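Local coordinates for protein superoxide dismutase (Clostridium difficile, PDB 3TJT) that probably catalyses the dismutation of superoxide to hydrogen peroxide and molecular oxygen at an iron centre, protecting the cell from toxic radicals, at residues A[165-168]-A[169-173]; A[21-24]-A[25-28]; A[115-118]-A[119-123]. All coordinates share one frame; numbering follows the deposited sequence.

Contact 2 comes first along the chain, at the start of helix 24-46 in the alpha-hairpin domain; contact 3, within helix 114-127, and contact 1, where strand 161-167 runs into the loop before helix 174-177, follow in the C-terminal domain. Contact 1 holds D167 and H171, two of the four protein ligands of the iron, and touches both of the other contacts. Its centre is about 12 Å from that of contact 2, where T26 packs against the backbone of H171 and A172, and about 17 Å from that of contact 3, where F121 meets L166. Helices from both family domains therefore pack on residues 165-173, while contacts 2 and 3, their centres about 24 Å apart, do not touch.

Contact 1. Residues A[165-168]-A[169-173]; sequences GLDV and WEHAY. With FE (Fe (III) ion), chain B.
D167 OD2 and H171 NE2 converge on the iron(III) ion, the carboxylate oxygen at 1.9 Å from it. The imidazole nitrogen H171 NE2 binds the iron at 2.2 Å; water 1, H30 and H85 complete the site. D167 ends strand 161-167 and H171 lies four residues on, in the loop before helix 174-177. Each gives the metal one atom, and the carboxylate and imidazole planes stand 83° apart. The second carboxylate oxygen is also engaged: W169 N donates to D167 OD1 at 3.0 Å, reaching it on the anti side but 33° out of the carboxylate plane. With one oxygen on iron and the other on the backbone, rotation of the carboxylate is restrained. With CG anti to the backbone N (chi1 -171°), the carboxylate reaches beyond the strand end to both the iron and W169 N.

The W169 indole passes close to the same oxygen, its CD1 3.2 Å from D167 OD1, with the ring steeply inclined to the carboxylate; water 1 lies over one face of the indole, toward its rim. W169 NE1 bonds to N151 O. A172 CB packs 3.6 Å from D167 O, and V168 O meets the edge of the Y173 ring near its plane, 3.4 Å from CE2. Y173 OH is hydrogen-bonded to R181.

H171 ND1, the nitrogen turned from the metal, bonds to E170 OE2 of the second subunit, and the pair is repeated the other way round. This reciprocal bridge, characteristic of the iron/manganese superoxide dismutase family, ties the two iron sites together across the dimer interface. The glutamate would be expected to polarise the imidazole and strengthen its donation to iron, making it a second-shell partner supplied by the other chain.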
ATOM      1  N   GLY A 165     -15.846   8.339   1.165  1.00 16.55           N
ATOM      2  CA  GLY A 165     -14.748   7.398   1.013  1.00 16.77           C
ATOM      3  C   GLY A 165     -13.530   7.902   1.754  1.00 18.40           C
ATOM      4  O   GLY A 165     -13.331   9.112   1.834  1.00 17.12           O
ATOM      5  N   LEU A 166     -12.731   6.977   2.286  1.00 17.61           N
ATOM      6  CA  LEU A 166     -11.546   7.310   3.083  1.00 16.38           C
ATOM      7  C   LEU A 166     -10.309   6.627   2.512  1.00 17.84           C
ATOM      8  O   LEU A 166     -10.273   5.402   2.346  1.00 18.64           O
ATOM      9  CB  LEU A 166     -11.747   6.877   4.539  1.00 14.45           C
ATOM     10  CG  LEU A 166     -10.551   7.044   5.495  1.00 14.89           C
ATOM     11  CD1 LEU A 166     -10.075   8.497   5.544  1.00 16.63           C
ATOM     12  CD2 LEU A 166     -10.916   6.522   6.886  1.00 15.74           C
ATOM     13  N   ASP A 167      -9.304   7.439   2.220  1.00 14.36           N
ATOM     14  CA  ASP A 167      -8.005   6.981   1.733  1.00 16.76           C
ATOM     15  C   ASP A 167      -7.221   6.384   2.898  1.00 17.28           C
ATOM     16  O   ASP A 167      -6.924   7.081   3.866  1.00 16.16           O
ATOM     17  CB  ASP A 167      -7.265   8.190   1.147  1.00 15.47           C
ATOM     18  CG  ASP A 167      -5.988   7.825   0.420  1.00 16.33           C
ATOM     19  OD1 ASP A 167      -5.563   6.646   0.460  1.00 16.21           O
ATOM     20  OD2 ASP A 167      -5.396   8.728  -0.218  1.00 16.74           O
ATOM     21  N   VAL A 168      -6.889   5.094   2.825  1.00 16.89           N
ATOM     22  CA  VAL A 168      -6.043   4.500   3.866  1.00 13.54           C
ATOM     23  C   VAL A 168      -4.689   4.013   3.350  1.00 13.01           C
ATOM     24  O   VAL A 168      -4.043   3.180   3.988  1.00 17.29           O
ATOM     25  CB  VAL A 168      -6.754   3.386   4.702  1.00 18.01           C
ATOM     26  CG1 VAL A 168      -7.875   3.981   5.552  1.00 17.19           C
ATOM     27  CG2 VAL A 168      -7.286   2.268   3.808  1.00 17.30           C
ATOM     28  N   TRP A 169      -4.261   4.538   2.208  1.00 13.48           N
ATOM     29  CA  TRP A 169      -2.859   4.427   1.809  1.00 13.83           C
ATOM     30  C   TRP A 169      -2.064   5.066   2.934  1.00 17.77           C
ATOM     31  O   TRP A 169      -2.519   6.039   3.551  1.00 14.86           O
ATOM     32  CB  TRP A 169      -2.583   5.203   0.527  1.00 14.06           C
ATOM     33  CG  TRP A 169      -3.023   4.531  -0.750  1.00 16.55           C
ATOM     34  CD1 TRP A 169      -4.289   4.116  -1.074  1.00 16.04           C
ATOM     35  CD2 TRP A 169      -2.200   4.232  -1.881  1.00 15.39           C
ATOM     36  NE1 TRP A 169      -4.296   3.570  -2.340  1.00 14.14           N
ATOM     37  CE2 TRP A 169      -3.030   3.638  -2.861  1.00 14.14           C
ATOM     38  CE3 TRP A 169      -0.843   4.413  -2.168  1.00 15.05           C
ATOM     39  CZ2 TRP A 169      -2.542   3.219  -4.101  1.00 15.51           C
ATOM     40  CZ3 TRP A 169      -0.355   4.001  -3.412  1.00 16.07           C
ATOM     41  CH2 TRP A 169      -1.205   3.409  -4.361  1.00 17.23           C
ATOM     42  N   GLU A 170      -0.871   4.552   3.198  1.00 13.53           N
ATOM     43  CA  GLU A 170      -0.082   5.120   4.282  1.00 16.11           C
ATOM     44  C   GLU A 170       0.319   6.581   4.040  1.00 13.20           C
ATOM     45  O   GLU A 170       0.483   7.334   5.004  1.00 16.58           O
ATOM     46  CB  GLU A 170       1.116   4.214   4.606  1.00 15.25           C
ATOM     47  CG  GLU A 170       0.665   2.948   5.332  1.00 14.74           C
ATOM     48  CD  GLU A 170       1.754   1.887   5.459  1.00 15.84           C
ATOM     49  OE1 GLU A 170       2.618   1.786   4.560  1.00 15.97           O
ATOM     50  OE2 GLU A 170       1.721   1.162   6.470  1.00 17.98           O
ATOM     51  N   HIS A 171       0.448   7.004   2.786  1.00 14.65           N
ATOM     52  CA  HIS A 171       0.785   8.413   2.553  1.00 15.90           C
ATOM     53  C   HIS A 171      -0.271   9.354   3.128  1.00 18.74           C
ATOM     54  O   HIS A 171       0.010  10.522   3.406  1.00 16.76           O
ATOM     55  CB  HIS A 171       1.108   8.747   1.084  1.00 14.73           C
ATOM     56  CG  HIS A 171      -0.034   8.540   0.129  1.00 16.41           C
ATOM     57  ND1 HIS A 171       0.044   7.667  -0.936  1.00 17.98           N
ATOM     58  CD2 HIS A 171      -1.264   9.101   0.067  1.00 21.60           C
ATOM     59  CE1 HIS A 171      -1.094   7.701  -1.614  1.00 18.69           C
ATOM     60  NE2 HIS A 171      -1.905   8.558  -1.020  1.00 17.99           N
ATOM     61  N   ALA A 172      -1.478   8.846   3.332  1.00 15.96           N
ATOM     62  CA  ALA A 172      -2.571   9.708   3.771  1.00 17.02           C
ATOM     63  C   ALA A 172      -2.516  10.022   5.253  1.00 18.41           C
ATOM     64  O   ALA A 172      -3.183  10.955   5.714  1.00 17.96           O
ATOM     65  CB  ALA A 172      -3.928   9.091   3.423  1.00 16.08           C
ATOM     66  N   TYR A 173      -1.744   9.245   6.010  1.00 15.26           N
ATOM     67  CA  TYR A 173      -1.763   9.388   7.456  1.00 14.52           C
ATOM     68  C   TYR A 173      -0.429   9.205   8.183  1.00 16.35           C
ATOM     69  O   TYR A 173      -0.368   9.431   9.388  1.00 16.55           O
ATOM     70  CB  TYR A 173      -2.808   8.460   8.092  1.00 15.23           C
ATOM     71  CG  TYR A 173      -2.564   6.960   7.942  1.00 15.97           C
ATOM     72  CD1 TYR A 173      -1.741   6.267   8.834  1.00 16.93           C
ATOM     73  CD2 TYR A 173      -3.195   6.234   6.935  1.00 17.06           C
ATOM     74  CE1 TYR A 173      -1.549   4.869   8.712  1.00 16.74           C
ATOM     75  CE2 TYR A 173      -3.002   4.846   6.803  1.00 15.88           C
ATOM     76  CZ  TYR A 173      -2.184   4.178   7.688  1.00 16.35           C
ATOM     77  OH  TYR A 173      -2.006   2.811   7.552  1.00 16.91           O
TER
HETATM   78 FE    FE B   1      -3.976   9.150  -1.431  1.00 25.18          FE
HETATM   79  O   HOH W   1      -4.327   7.081  -2.187  1.00 16.43           O

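Contact 2. Residues A[21-24]-A[25-28]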
ATOM      1  N   TYR A  21      -6.884  17.538  12.521  1.00 21.87           N
ATOM      2  CA  TYR A  21      -7.226  16.158  12.184  1.00 19.88           C
ATOM      3  C   TYR A  21      -6.341  15.586  11.084  1.00 19.55           C
ATOM      4  O   TYR A  21      -5.980  14.401  11.109  1.00 21.27           O
ATOM      5  CB  TYR A  21      -8.700  16.073  11.797  1.00 19.95           C
ATOM      6  CG  TYR A  21      -9.580  16.747  12.823  1.00 20.80           C
ATOM      7  CD1 TYR A  21      -9.726  16.207  14.091  1.00 24.59           C
ATOM      8  CD2 TYR A  21     -10.236  17.936  12.529  1.00 24.30           C
ATOM      9  CE1 TYR A  21     -10.518  16.819  15.038  1.00 28.72           C
ATOM     10  CE2 TYR A  21     -11.032  18.560  13.474  1.00 26.32           C
ATOM     11  CZ  TYR A  21     -11.168  17.993  14.725  1.00 29.76           C
ATOM     12  OH  TYR A  21     -11.956  18.602  15.675  1.00 34.04           O
ATOM     13  N   ILE A  22      -6.015  16.428  10.112  1.00 19.29           N
ATOM     14  CA  ILE A  22      -5.052  16.092   9.072  1.00 17.86           C
ATOM     15  C   ILE A  22      -4.080  17.251   8.950  1.00 22.77           C
ATOM     16  O   ILE A  22      -4.492  18.395   8.789  1.00 20.85           O
ATOM     17  CB  ILE A  22      -5.739  15.835   7.717  1.00 19.47           C
ATOM     18  CG1 ILE A  22      -6.765  14.709   7.870  1.00 18.65           C
ATOM     19  CG2 ILE A  22      -4.699  15.498   6.642  1.00 19.44           C
ATOM     20  CD1 ILE A  22      -7.561  14.423   6.594  1.00 21.88           C
ATOM     21  N   ASP A  23      -2.789  16.953   9.019  1.00 20.27           N
ATOM     22  CA  ASP A  23      -1.766  17.998   8.998  1.00 21.30           C
ATOM     23  C   ASP A  23      -1.601  18.691   7.646  1.00 20.15           C
ATOM     24  O   ASP A  23      -1.778  18.088   6.582  1.00 19.37           O
ATOM     25  CB  ASP A  23      -0.426  17.410   9.433  1.00 19.88           C
ATOM     26  CG  ASP A  23      -0.080  16.167   8.656  1.00 20.72           C
ATOM     27  OD1 ASP A  23      -0.856  15.191   8.746  1.00 21.77           O
ATOM     28  OD2 ASP A  23       0.948  16.178   7.952  1.00 21.34           O
ATOM     29  N   LYS A  24      -1.232  19.967   7.698  1.00 18.89           N
ATOM     30  CA  LYS A  24      -1.011  20.768   6.501  1.00 19.67           C
ATOM     31  C   LYS A  24       0.054  20.177   5.578  1.00 19.16           C
ATOM     32  O   LYS A  24      -0.068  20.231   4.359  1.00 18.21           O
ATOM     33  CB  LYS A  24      -0.602  22.195   6.906  1.00 23.27           C
ATOM     34  CG  LYS A  24      -0.267  23.100   5.735  1.00 33.82           C
ATOM     35  CD  LYS A  24       0.280  24.462   6.198  1.00 32.27           C
ATOM     36  CE  LYS A  24       0.487  25.398   5.010  1.00 40.78           C
ATOM     37  NZ  LYS A  24       0.968  26.754   5.426  1.00 47.40           N
ATOM     38  N   GLU A  25       1.110  19.623   6.160  1.00 19.64           N
ATOM     39  CA  GLU A  25       2.185  19.072   5.343  1.00 19.62           C
ATOM     40  C   GLU A  25       1.659  17.916   4.487  1.00 18.09           C
ATOM     41  O   GLU A  25       1.997  17.791   3.307  1.00 18.11           O
ATOM     42  CB  GLU A  25       3.335  18.609   6.237  1.00 23.13           C
ATOM     43  CG  GLU A  25       4.048  19.756   6.972  1.00 31.32           C
ATOM     44  CD  GLU A  25       3.208  20.457   8.054  1.00 37.69           C
ATOM     45  OE1 GLU A  25       2.333  19.815   8.686  1.00 24.49           O
ATOM     46  OE2 GLU A  25       3.458  21.669   8.287  1.00 38.21           O
ATOM     47  N   THR A  26       0.821  17.092   5.093  1.00 16.34           N
ATOM     48  CA  THR A  26       0.210  15.971   4.375  1.00 19.04           C
ATOM     49  C   THR A  26      -0.767  16.445   3.301  1.00 18.41           C
ATOM     50  O   THR A  26      -0.792  15.911   2.191  1.00 16.14           O
ATOM     51  CB  THR A  26      -0.469  15.014   5.354  1.00 17.06           C
ATOM     52  OG1 THR A  26       0.535  14.357   6.129  1.00 17.81           O
ATOM     53  CG2 THR A  26      -1.304  13.964   4.614  1.00 17.21           C
ATOM     54  N   MET A  27      -1.565  17.465   3.605  1.00 15.92           N
ATOM     55  CA  MET A  27      -2.455  18.003   2.574  1.00 17.20           C
ATOM     56  C   MET A  27      -1.673  18.489   1.357  1.00 17.83           C
ATOM     57  O   MET A  27      -2.071  18.248   0.218  1.00 17.65           O
ATOM     58  CB  MET A  27      -3.350  19.128   3.128  1.00 15.84           C
ATOM     59  CG  MET A  27      -4.296  18.686   4.244  1.00 19.01           C
ATOM     60  SD  MET A  27      -5.481  17.370   3.779  1.00 20.18           S
ATOM     61  CE  MET A  27      -6.262  18.094   2.342  1.00 18.93           C
ATOM     62  N   LYS A  28      -0.550  19.165   1.595  1.00 17.24           N
ATOM     63  CA  LYS A  28       0.305  19.636   0.511  1.00 18.85           C
ATOM     64  C   LYS A  28       0.858  18.481  -0.330  1.00 19.10           C
ATOM     65  O   LYS A  28       0.774  18.500  -1.551  1.00 18.05           O
ATOM     66  CB  LYS A  28       1.460  20.486   1.056  1.00 21.89           C
ATOM     67  CG  LYS A  28       1.037  21.849   1.585  1.00 27.76           C
ATOM     68  CD  LYS A  28       1.347  22.961   0.585  1.00 38.24           C
ATOM     69  CE  LYS A  28       0.882  24.325   1.108  1.00 40.57           C
ATOM     70  NZ  LYS A  28       0.950  25.394   0.065  1.00 45.57           N
TER
HETATM   71  O   HOH W   2       3.177  16.844   9.385  1.00 26.63           O
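D23 and T26 carry the polar part of this contact, an N-cap at the start of helix 24-46. D23 OD2 accepts twice from T26: from the hydroxyl OG1 at 2.6 Å, on the syn side, and from the backbone N at 3.0 Å, well above the carboxylate plane. Both donors come from the same face. The D23 carboxylate is placed for this by a chi1 of 51°, which sets CG between the backbone N and the carbonyl carbon and folds it over the first turn. Water 2 donates to both D23 OD2 and E25 OE1. It thus mediates between two acidic groups; D23 OD2 and E25 OE1, like-charged and not bonded to each other, lie 4.0 Å apart.

Backbone bonds start the helix behind the cap, M27 N giving to D23 O and K28 N to K24 O.

Apolar packing lies on the buried side, where I22 CG2 touches M27 SD at 3.5 Å. The I22 branch and the thioether chain, bent at chi2 and chi3, cross at about a right angle. Toward the outside, K24 and K28 run side by side in the same direction, touching through their CE atoms at 4.1 Å; K28 also makes a cation-pi contact with Y15.

Helix 174-177 flanks the cap, with L175 against D23 and T26, while farther along helix 24-46 comes the iron ligand H30.

Contact 3. Residues A[115-118]-A[119-123]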
ATOM      1  N   GLU A 115     -24.559   5.319  14.487  1.00 29.13           N
ATOM      2  CA  GLU A 115     -23.477   4.748  15.277  1.00 32.13           C
ATOM      3  C   GLU A 115     -23.062   3.373  14.756  1.00 31.16           C
ATOM      4  O   GLU A 115     -21.875   3.039  14.748  1.00 28.70           O
ATOM      5  CB  GLU A 115     -23.862   4.660  16.755  1.00 35.23           C
ATOM      6  CG  GLU A 115     -22.792   4.013  17.633  1.00 39.61           C
ATOM      7  CD  GLU A 115     -21.436   4.714  17.542  1.00 51.89           C
ATOM      8  OE1 GLU A 115     -21.402   5.965  17.481  1.00 47.04           O
ATOM      9  OE2 GLU A 115     -20.400   4.010  17.539  1.00 53.34           O
ATOM     10  N   LYS A 116     -24.040   2.577  14.334  1.00 26.86           N
ATOM     11  CA  LYS A 116     -23.742   1.259  13.771  1.00 27.26           C
ATOM     12  C   LYS A 116     -23.049   1.390  12.421  1.00 24.27           C
ATOM     13  O   LYS A 116     -22.112   0.644  12.119  1.00 26.34           O
ATOM     14  CB  LYS A 116     -25.011   0.418  13.642  1.00 28.05           C
ATOM     15  CG  LYS A 116     -25.492  -0.164  14.962  1.00 35.65           C
ATOM     16  CD  LYS A 116     -26.838  -0.849  14.799  1.00 37.66           C
ATOM     17  CE  LYS A 116     -27.296  -1.464  16.108  1.00 43.44           C
ATOM     18  NZ  LYS A 116     -28.660  -2.054  15.981  1.00 49.60           N
ATOM     19  N   PHE A 117     -23.515   2.332  11.605  1.00 23.57           N
ATOM     20  CA  PHE A 117     -22.844   2.636  10.348  1.00 22.38           C
ATOM     21  C   PHE A 117     -21.379   3.018  10.598  1.00 24.13           C
ATOM     22  O   PHE A 117     -20.463   2.525   9.925  1.00 21.41           O
ATOM     23  CB  PHE A 117     -23.519   3.796   9.611  1.00 20.92           C
ATOM     24  CG  PHE A 117     -22.575   4.538   8.714  1.00 22.44           C
ATOM     25  CD1 PHE A 117     -22.133   3.962   7.534  1.00 20.11           C
ATOM     26  CD2 PHE A 117     -22.073   5.780   9.080  1.00 22.02           C
ATOM     27  CE1 PHE A 117     -21.230   4.621   6.716  1.00 21.67           C
ATOM     28  CE2 PHE A 117     -21.164   6.445   8.267  1.00 23.27           C
ATOM     29  CZ  PHE A 117     -20.746   5.866   7.082  1.00 22.14           C
ATOM     30  N   LYS A 118     -21.165   3.916  11.555  1.00 21.22           N
ATOM     31  CA  LYS A 118     -19.822   4.410  11.845  1.00 22.67           C
ATOM     32  C   LYS A 118     -18.892   3.288  12.311  1.00 24.49           C
ATOM     33  O   LYS A 118     -17.743   3.213  11.882  1.00 23.08           O
ATOM     34  CB  LYS A 118     -19.876   5.529  12.893  1.00 25.30           C
ATOM     35  CG  LYS A 118     -18.542   6.221  13.125  1.00 27.52           C
ATOM     36  CD  LYS A 118     -18.700   7.417  14.061  1.00 31.42           C
ATOM     37  CE  LYS A 118     -17.355   8.080  14.345  1.00 33.50           C
ATOM     38  NZ  LYS A 118     -17.498   9.212  15.303  1.00 34.78           N
ATOM     39  N   GLN A 119     -19.378   2.421  13.195  1.00 23.27           N
ATOM     40  CA  GLN A 119     -18.551   1.318  13.685  1.00 25.55           C
ATOM     41  C   GLN A 119     -18.138   0.385  12.552  1.00 24.12           C
ATOM     42  O   GLN A 119     -16.994  -0.075  12.511  1.00 22.58           O
ATOM     43  CB  GLN A 119     -19.272   0.528  14.776  1.00 29.24           C
ATOM     44  CG  GLN A 119     -19.434   1.316  16.073  1.00 38.29           C
ATOM     45  CD  GLN A 119     -20.126   0.519  17.164  1.00 51.46           C
ATOM     46  OE1 GLN A 119     -20.264  -0.703  17.066  1.00 56.34           O
ATOM     47  NE2 GLN A 119     -20.558   1.211  18.219  1.00 51.50           N
ATOM     48  N   GLU A 120     -19.065   0.114  11.634  1.00 23.03           N
ATOM     49  CA  GLU A 120     -18.772  -0.765  10.502  1.00 23.69           C
ATOM     50  C   GLU A 120     -17.786  -0.122   9.539  1.00 22.48           C
ATOM     51  O   GLU A 120     -16.866  -0.778   9.049  1.00 21.86           O
ATOM     52  CB  GLU A 120     -20.048  -1.181   9.754  1.00 23.98           C
ATOM     53  CG  GLU A 120     -19.784  -2.161   8.604  1.00 24.34           C
ATOM     54  CD  GLU A 120     -21.054  -2.593   7.869  1.00 32.70           C
ATOM     55  OE1 GLU A 120     -22.169  -2.385   8.402  1.00 29.68           O
ATOM     56  OE2 GLU A 120     -20.933  -3.139   6.750  1.00 30.50           O
ATOM     57  N   PHE A 121     -17.968   1.163   9.266  1.00 19.24           N
ATOM     58  CA  PHE A 121     -17.054   1.863   8.373  1.00 19.86           C
ATOM     59  C   PHE A 121     -15.644   1.870   8.968  1.00 23.04           C
ATOM     60  O   PHE A 121     -14.653   1.595   8.272  1.00 20.05           O
ATOM     61  CB  PHE A 121     -17.534   3.295   8.120  1.00 18.87           C
ATOM     62  CG  PHE A 121     -16.745   4.016   7.069  1.00 18.28           C
ATOM     63  CD1 PHE A 121     -17.174   4.029   5.753  1.00 19.10           C
ATOM     64  CD2 PHE A 121     -15.564   4.669   7.397  1.00 18.19           C
ATOM     65  CE1 PHE A 121     -16.446   4.686   4.779  1.00 18.76           C
ATOM     66  CE2 PHE A 121     -14.826   5.331   6.435  1.00 17.48           C
ATOM     67  CZ  PHE A 121     -15.262   5.338   5.120  1.00 17.67           C
ATOM     68  N   GLN A 122     -15.552   2.186  10.256  1.00 19.60           N
ATOM     69  CA  GLN A 122     -14.247   2.264  10.906  1.00 22.61           C
ATOM     70  C   GLN A 122     -13.516   0.926  10.872  1.00 21.36           C
ATOM     71  O   GLN A 122     -12.320   0.881  10.610  1.00 21.09           O
ATOM     72  CB  GLN A 122     -14.366   2.786  12.335  1.00 25.63           C
ATOM     73  CG  GLN A 122     -14.815   4.232  12.395  1.00 26.79           C
ATOM     74  CD  GLN A 122     -14.365   4.927  13.670  1.00 37.89           C
ATOM     75  OE1 GLN A 122     -15.036   5.825  14.173  1.00 40.48           O
ATOM     76  NE2 GLN A 122     -13.215   4.518  14.191  1.00 40.42           N
ATOM     77  N   LYS A 123     -14.238  -0.160  11.119  1.00 21.15           N
ATOM     78  CA  LYS A 123     -13.632  -1.489  11.071  1.00 22.14           C
ATOM     79  C   LYS A 123     -13.183  -1.869   9.661  1.00 22.69           C
ATOM     80  O   LYS A 123     -12.106  -2.447   9.475  1.00 20.67           O
ATOM     81  CB  LYS A 123     -14.590  -2.550  11.612  1.00 26.24           C
ATOM     82  CG  LYS A 123     -13.931  -3.915  11.760  1.00 29.70           C
ATOM     83  CD  LYS A 123     -14.871  -4.916  12.402  1.00 35.39           C
ATOM     84  CE  LYS A 123     -14.099  -6.103  12.971  1.00 45.14           C
ATOM     85  NZ  LYS A 123     -13.272  -6.800  11.945  1.00 43.55           N
TER
HETATM   86  O   HOH W   3     -23.148  -2.277  10.747  1.00 39.99           O
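E115 and Q119, one turn apart on helix 114-127, are joined by a side-chain hydrogen bond from Q119 NE2 to E115 OE2 at 2.9 Å. The carboxylate offers its anti lone pair; the acceptor lies close to the amide plane of Q119, and the N-H...O angle is 155°. The two flat groups are nevertheless turned 61° from one another. E115 bends at chi2 (56°), bringing the carboxylate forward along the helix surface to meet the extended Q119 chain, whose CG also lies 3.2 Å from OE2. Water 3 lies between K116 and E120, donating to E120 OE1 over a rather short 2.5 Å and only weakly to K116 O, so this bridge is less certain.

Beneath these surface groups run the i to i+4 backbone bonds of a regular alpha-helix: Q119 N to E115 O, E120 N to K116 O, F121 N to F117 O and Q122 N to K118 O. In this iron/manganese superoxide dismutase the helix belongs to the C-terminal domain and is amphipathic, its polar side carrying E115 and Q119 and its apolar side F117 and F121, which are buried against the three-stranded antiparallel sheet.

The two phenylalanines point the same way. F117 CE1 approaches F121 CB at 4.2 Å, and the rings are inclined by 48° with their centroids 6.0 Å apart. Both rest on I146 of strand 144-150 and I164 of strand 161-167; F117 additionally meets F111 edge-to-face, and F121 reaches L166, next to the iron ligand D167. On another flank, K118 and Q122 extend alongside each other, the CG of Q122 lying 3.1 Å from K118 O, and Q122 continues on to I185 and D186 of helix 181-188.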